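Local coordinates for protein collagen adhesin (Staphylococcus aureus, PDB 2F68) that binds collagen as a surface adhesin of Staphylococcus aureus, probably by closing two beta-rich domains around the collagen triple helix, at residues V35-D40 with D50-A55; S217-F222 with S229-D234. All coordinates share one frame; numbering follows the deposited sequence.

Contact 1: V35-D40 with D50-A55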
loop_
_atom_site.group_PDB
_atom_site.type_symbol
_atom_site.label_atom_id
_atom_site.label_comp_id
_atom_site.label_asym_id
_atom_site.label_seq_id
_atom_site.Cartn_x
_atom_site.Cartn_y
_atom_site.Cartn_z
ATOM N N VAL A 35 -3.531 11.827 -7.781
ATOM C CA VAL A 35 -4.675 12.377 -8.512
ATOM C C VAL A 35 -5.196 13.628 -7.803
ATOM O O VAL A 35 -5.416 13.615 -6.590
ATOM C CB VAL A 35 -5.824 11.338 -8.644
ATOM C CG1 VAL A 35 -6.949 11.875 -9.527
ATOM C CG2 VAL A 35 -5.304 10.022 -9.201
ATOM N N LYS A 36 -5.388 14.703 -8.567
ATOM C CA LYS A 36 -5.914 15.955 -8.028
ATOM C C LYS A 36 -7.191 16.380 -8.752
ATOM O O LYS A 36 -7.220 16.467 -9.980
ATOM C CB LYS A 36 -4.857 17.062 -8.098
ATOM C CG LYS A 36 -5.175 18.287 -7.250
ATOM C CD LYS A 36 -4.068 19.324 -7.334
ATOM C CE LYS A 36 -4.382 20.536 -6.473
ATOM N NZ LYS A 36 -3.303 21.560 -6.540
ATOM N N MET A 37 -8.239 16.642 -7.972
ATOM C CA MET A 37 -9.532 17.069 -8.499
ATOM C C MET A 37 -9.916 18.415 -7.886
ATOM O O MET A 37 -9.982 18.544 -6.664
ATOM C CB MET A 37 -10.600 16.011 -8.196
ATOM C CG MET A 37 -11.969 16.246 -8.843
ATOM S SD MET A 37 -12.987 17.516 -8.050
ATOM C CE MET A 37 -13.052 16.929 -6.356
ATOM N N THR A 38 -10.174 19.406 -8.737
ATOM C CA THR A 38 -10.568 20.740 -8.277
ATOM C C THR A 38 -12.015 21.066 -8.652
ATOM O O THR A 38 -12.534 20.562 -9.652
ATOM C CB THR A 38 -9.635 21.847 -8.823
ATOM O OG1 THR A 38 -9.695 21.866 -10.254
ATOM C CG2 THR A 38 -8.194 21.618 -8.377
ATOM N N PHE A 39 -12.654 21.913 -7.847
ATOM C CA PHE A 39 -14.054 22.289 -8.055
ATOM C C PHE A 39 -14.360 23.718 -7.600
ATOM O O PHE A 39 -13.678 24.259 -6.728
ATOM C CB PHE A 39 -14.992 21.299 -7.344
ATOM C CG PHE A 39 -14.830 21.267 -5.843
ATOM C CD1 PHE A 39 -15.569 22.124 -5.030
ATOM C CD2 PHE A 39 -13.949 20.371 -5.243
ATOM C CE1 PHE A 39 -15.422 22.098 -3.645
ATOM C CE2 PHE A 39 -13.798 20.336 -3.858
ATOM C CZ PHE A 39 -14.537 21.200 -3.058
ATOM N N ASP A 40 -15.385 24.316 -8.206
ATOM C CA ASP A 40 -15.942 25.595 -7.752
ATOM C C ASP A 40 -17.454 25.662 -7.989
ATOM O O ASP A 40 -18.014 24.811 -8.686
ATOM C CB ASP A 40 -15.217 26.794 -8.391
ATOM C CG ASP A 40 -15.249 26.778 -9.917
ATOM O OD1 ASP A 40 -14.266 27.251 -10.524
ATOM O OD2 ASP A 40 -16.242 26.309 -10.514
ATOM N N ASP A 50 -24.720 17.091 -1.670
ATOM C CA ASP A 50 -24.079 17.060 -2.983
ATOM C C ASP A 50 -22.789 16.248 -2.948
ATOM O O ASP A 50 -22.011 16.348 -1.995
ATOM C CB ASP A 50 -23.794 18.482 -3.475
ATOM C CG ASP A 50 -25.061 19.271 -3.777
ATOM O OD1 ASP A 50 -26.165 18.825 -3.396
ATOM O OD2 ASP A 50 -24.948 20.348 -4.399
ATOM N N MET A 51 -22.569 15.443 -3.985
ATOM C CA MET A 51 -21.375 14.601 -4.062
ATOM C C MET A 51 -20.632 14.685 -5.396
ATOM O O MET A 51 -21.245 14.755 -6.463
ATOM C CB MET A 51 -21.689 13.139 -3.709
ATOM C CG MET A 51 -22.854 12.513 -4.471
ATOM S SD MET A 51 -22.790 10.706 -4.522
ATOM C CE MET A 51 -22.775 10.278 -2.780
ATOM N N ILE A 52 -19.303 14.680 -5.307
ATOM C CA ILE A 52 -18.425 14.667 -6.474
ATOM C C ILE A 52 -17.701 13.321 -6.537
ATOM O O ILE A 52 -17.025 12.927 -5.583
ATOM C CB ILE A 52 -17.400 15.829 -6.430
ATOM C CG1 ILE A 52 -18.117 17.183 -6.508
ATOM C CG2 ILE A 52 -16.379 15.690 -7.557
ATOM C CD1 ILE A 52 -17.283 18.366 -6.035
ATOM N N LYS A 53 -17.846 12.626 -7.661
ATOM C CA LYS A 53 -17.258 11.297 -7.835
ATOM C C LYS A 53 -16.044 11.295 -8.760
ATOM O O LYS A 53 -16.045 11.946 -9.809
ATOM C CB LYS A 53 -18.306 10.306 -8.350
ATOM C CG LYS A 53 -19.301 9.838 -7.298
ATOM C CD LYS A 53 -20.242 8.787 -7.864
ATOM C CE LYS A 53 -21.158 8.228 -6.789
ATOM N NZ LYS A 53 -22.090 7.203 -7.333
ATOM N N VAL A 54 -15.012 10.559 -8.353
ATOM C CA VAL A 54 -13.821 10.343 -9.173
ATOM C C VAL A 54 -13.727 8.854 -9.509
ATOM O O VAL A 54 -13.524 8.018 -8.623
ATOM C CB VAL A 54 -12.527 10.828 -8.462
ATOM C CG1 VAL A 54 -11.308 10.612 -9.350
ATOM C CG2 VAL A 54 -12.640 12.299 -8.072
ATOM N N ALA A 55 -13.887 8.533 -10.791
ATOM C CA ALA A 55 -13.950 7.145 -11.249
ATOM C C ALA A 55 -12.722 6.719 -12.054
ATOM O O ALA A 55 -12.088 7.539 -12.721
ATOM C CB ALA A 55 -15.223 6.914 -12.058
#

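Contact 2: S217-F222 with S229-D234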
loop_
_atom_site.group_PDB
_atom_site.type_symbol
_atom_site.label_atom_id
_atom_site.label_comp_id
_atom_site.label_asym_id
_atom_site.label_seq_id
_atom_site.Cartn_x
_atom_site.Cartn_y
_atom_site.Cartn_z
ATOM N N SER A 217 -1.122 -20.675 15.298
ATOM C CA SER A 217 -0.184 -21.782 15.486
ATOM C C SER A 217 0.895 -21.832 14.399
ATOM O O SER A 217 1.610 -22.831 14.273
ATOM C CB SER A 217 -0.943 -23.112 15.548
ATOM O OG SER A 217 -1.668 -23.346 14.353
ATOM N N ALA A 218 1.016 -20.748 13.632
ATOM C CA ALA A 218 1.946 -20.666 12.500
ATOM C C ALA A 218 3.408 -20.917 12.876
ATOM O O ALA A 218 4.124 -21.617 12.158
ATOM C CB ALA A 218 1.802 -19.321 11.795
ATOM N N ILE A 219 3.839 -20.345 13.999
ATOM C CA ILE A 219 5.212 -20.507 14.484
ATOM C C ILE A 219 5.414 -21.895 15.101
ATOM O O ILE A 219 6.447 -22.532 14.883
ATOM C CB ILE A 219 5.597 -19.401 15.505
ATOM C CG1 ILE A 219 5.308 -18.010 14.929
ATOM C CG2 ILE A 219 7.068 -19.524 15.917
ATOM C CD1 ILE A 219 5.195 -16.911 15.972
ATOM N N THR A 220 4.417 -22.352 15.857
ATOM C CA THR A 220 4.460 -23.655 16.525
ATOM C C THR A 220 4.501 -24.810 15.519
ATOM O O THR A 220 5.247 -25.772 15.704
ATOM C CB THR A 220 3.263 -23.838 17.493
ATOM O OG1 THR A 220 3.064 -22.636 18.249
ATOM C CG2 THR A 220 3.508 -24.999 18.453
ATOM N N ASP A 221 3.705 -24.699 14.456
ATOM C CA ASP A 221 3.652 -25.721 13.407
ATOM C C ASP A 221 4.914 -25.744 12.544
ATOM O O ASP A 221 5.292 -26.794 12.021
ATOM C CB ASP A 221 2.412 -25.532 12.523
ATOM C CG ASP A 221 1.110 -25.786 13.270
ATOM O OD1 ASP A 221 1.084 -26.653 14.172
ATOM O OD2 ASP A 221 0.105 -25.118 12.947
ATOM N N PHE A 222 5.554 -24.584 12.399
ATOM C CA PHE A 222 6.800 -24.463 11.641
ATOM C C PHE A 222 7.972 -25.094 12.390
ATOM O O PHE A 222 8.785 -25.804 11.796
ATOM C CB PHE A 222 7.096 -22.990 11.324
ATOM C CG PHE A 222 8.305 -22.781 10.449
ATOM C CD1 PHE A 222 8.191 -22.820 9.061
ATOM C CD2 PHE A 222 9.556 -22.538 11.010
ATOM C CE1 PHE A 222 9.306 -22.626 8.247
ATOM C CE2 PHE A 222 10.677 -22.341 10.205
ATOM C CZ PHE A 222 10.550 -22.386 8.821
ATOM N N SER A 229 14.654 -25.321 13.958
ATOM C CA SER A 229 14.206 -23.988 13.556
ATOM C C SER A 229 13.624 -23.217 14.735
ATOM O O SER A 229 13.000 -23.802 15.623
ATOM C CB SER A 229 13.169 -24.075 12.434
ATOM O OG SER A 229 13.733 -24.609 11.251
ATOM N N LYS A 230 13.836 -21.902 14.734
ATOM C CA LYS A 230 13.335 -21.034 15.794
ATOM C C LYS A 230 13.050 -19.625 15.276
ATOM O O LYS A 230 13.964 -18.905 14.866
ATOM C CB LYS A 230 14.326 -20.990 16.969
ATOM C CG LYS A 230 13.812 -20.279 18.221
ATOM C CD LYS A 230 12.799 -21.122 18.988
ATOM C CE LYS A 230 12.268 -20.375 20.200
ATOM N NZ LYS A 230 11.263 -21.176 20.950
ATOM N N ILE A 231 11.773 -19.249 15.291
ATOM C CA ILE A 231 11.359 -17.888 14.961
ATOM C C ILE A 231 11.093 -17.134 16.266
ATOM O O ILE A 231 9.960 -17.085 16.755
ATOM C CB ILE A 231 10.116 -17.853 14.027
ATOM C CG1 ILE A 231 10.298 -18.806 12.839
ATOM C CG2 ILE A 231 9.849 -16.426 13.539
ATOM C CD1 ILE A 231 9.018 -19.104 12.072
ATOM N N THR A 232 12.157 -16.570 16.831
ATOM C CA THR A 232 12.078 -15.838 18.092
ATOM C C THR A 232 11.494 -14.448 17.858
ATOM O O THR A 232 12.035 -13.658 17.080
ATOM C CB THR A 232 13.463 -15.716 18.774
ATOM O OG1 THR A 232 14.122 -16.988 18.762
ATOM C CG2 THR A 232 13.319 -15.239 20.216
ATOM N N VAL A 233 10.381 -14.162 18.531
ATOM C CA VAL A 233 9.696 -12.881 18.385
ATOM C C VAL A 233 9.624 -12.135 19.716
ATOM O O VAL A 233 9.064 -12.638 20.694
ATOM C CB VAL A 233 8.267 -13.051 17.795
ATOM C CG1 VAL A 233 7.559 -11.705 17.698
ATOM C CG2 VAL A 233 8.319 -13.720 16.425
ATOM N N ASP A 234 10.209 -10.940 19.740
ATOM C CA ASP A 234 10.085 -10.033 20.873
ATOM C C ASP A 234 9.123 -8.913 20.483
ATOM O O ASP A 234 9.500 -7.974 19.776
ATOM C CB ASP A 234 11.456 -9.473 21.272
ATOM C CG ASP A 234 11.467 -8.880 22.674
ATOM O OD1 ASP A 234 10.673 -7.955 22.950
ATOM O OD2 ASP A 234 12.287 -9.335 23.499
#

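Contact 1: V35-D40 with D50-A55
Met37 meets both Ile52 and Val54 with one bent side chain, the first of two residues of 35-40 that carry this contact. Its CG, anti to the backbone N, lies 4.1 Å from Val54 CG2. Turns at the next two torsions then fold the thioether back over Ile52, so that Met37 CE reaches Ile52 CG2 at 3.7 Å and Met37 SD sits 3.9 Å from the same methyl. No hydrogen bond joins the two strands. They run nearly antiparallel, 9.6 Å apart at their axes, and face each other across the buried core of an Ig-like beta sandwich in the N-terminal domain, where Leu20 and Ser132 also touch Met37. Two residues on, Phe39 turns its ring over Ile52 CD1. The methyl stands 4.2 Å from the centroid of the Phe39 ring and 26° off the ring normal, a CH-pi contact with the ring face, closest at Phe39 CG (3.8 Å). With CG between the backbone N and the carbonyl carbon (chi1 63°), the ring is turned so that one face meets this methyl. Phe94 meets the Phe39 ring with its plane turned by about 80°, and Ile46 touches it from a loop.

Contact 2: S217-F222 with S229-D234
Phe222 and Ile231 cross at about a right angle, and between them they join a short helix to a strand in the collagen-binding domain. Helix 218-225 and the strand that follows it, 230-234, belong to the Ig-like beta sandwich of this domain, the helix lying against the strand at the edge of its six-stranded sheet. Segments 218-222 and 230-234 run almost antiparallel, at 153°, their axes approaching to 8.7 Å. No hydrogen bond joins 217-222 to 229-234. Phe222 leaves the helix with CG anti to its backbone N (chi1 -175°), which carries the ring toward the start of the strand. There Ile231 CD1 and Ser229 CB approach obliquely from opposite sides of the ring plane. Ile231 CD1 comes to 3.6 Å from Phe222 CD2, and Ser229 CB lies 3.8 Å from Phe222 CE2. Ser229 OG comes up to the same ring carbon, while Phe226 and Ile203 make further contacts with Phe222.

One turn earlier on the helix, Ile219 crosses Ile231 at a slant. It uses its CG2 branch, which sits 4.0 Å from Ile231 CB and 3.9 Å from Ile231 O, so this methyl rests against both the side-chain base and the peptide carbonyl. The other branch of Ile219 extends along the strand, and its CD1 approaches Val233 CG2 at 4.5 Å, a looser touch. Leu198 of strand 194-207 packs on both Ile219 and Val233, tying the helix and this strand to the neighbouring sheet. Glu223, which follows Phe222 in the helix, accepts a hydrogen bond from Ile231 N through OE2. At the start of the helix, Ser217 OG donates a 2.9 Å hydrogen bond to Asp221 OD2, reaching it from above the carboxylate plane, 37° out of it.

In the fold
Contact 1 and contact 2 belong to different domains of one chain and come in series: 35-40 with 50-55 is complete well before 217-222 with 229-234 begins. Their centres are 48 Å apart, on opposite sides of the chain's centre, and their nearest atoms about 36 Å. They share no sheet. Contact 1 joins two strands of the curled mixed sheet of the N-terminal domain that are not paired with each other, whereas contact 2 joins a helix to a strand of the six-stranded antiparallel sheet in the second domain. The domains have their own cores but are tied by strand 300-307, which joins the N-terminal sheet, consistent with the hug model, in which they would close round collagen.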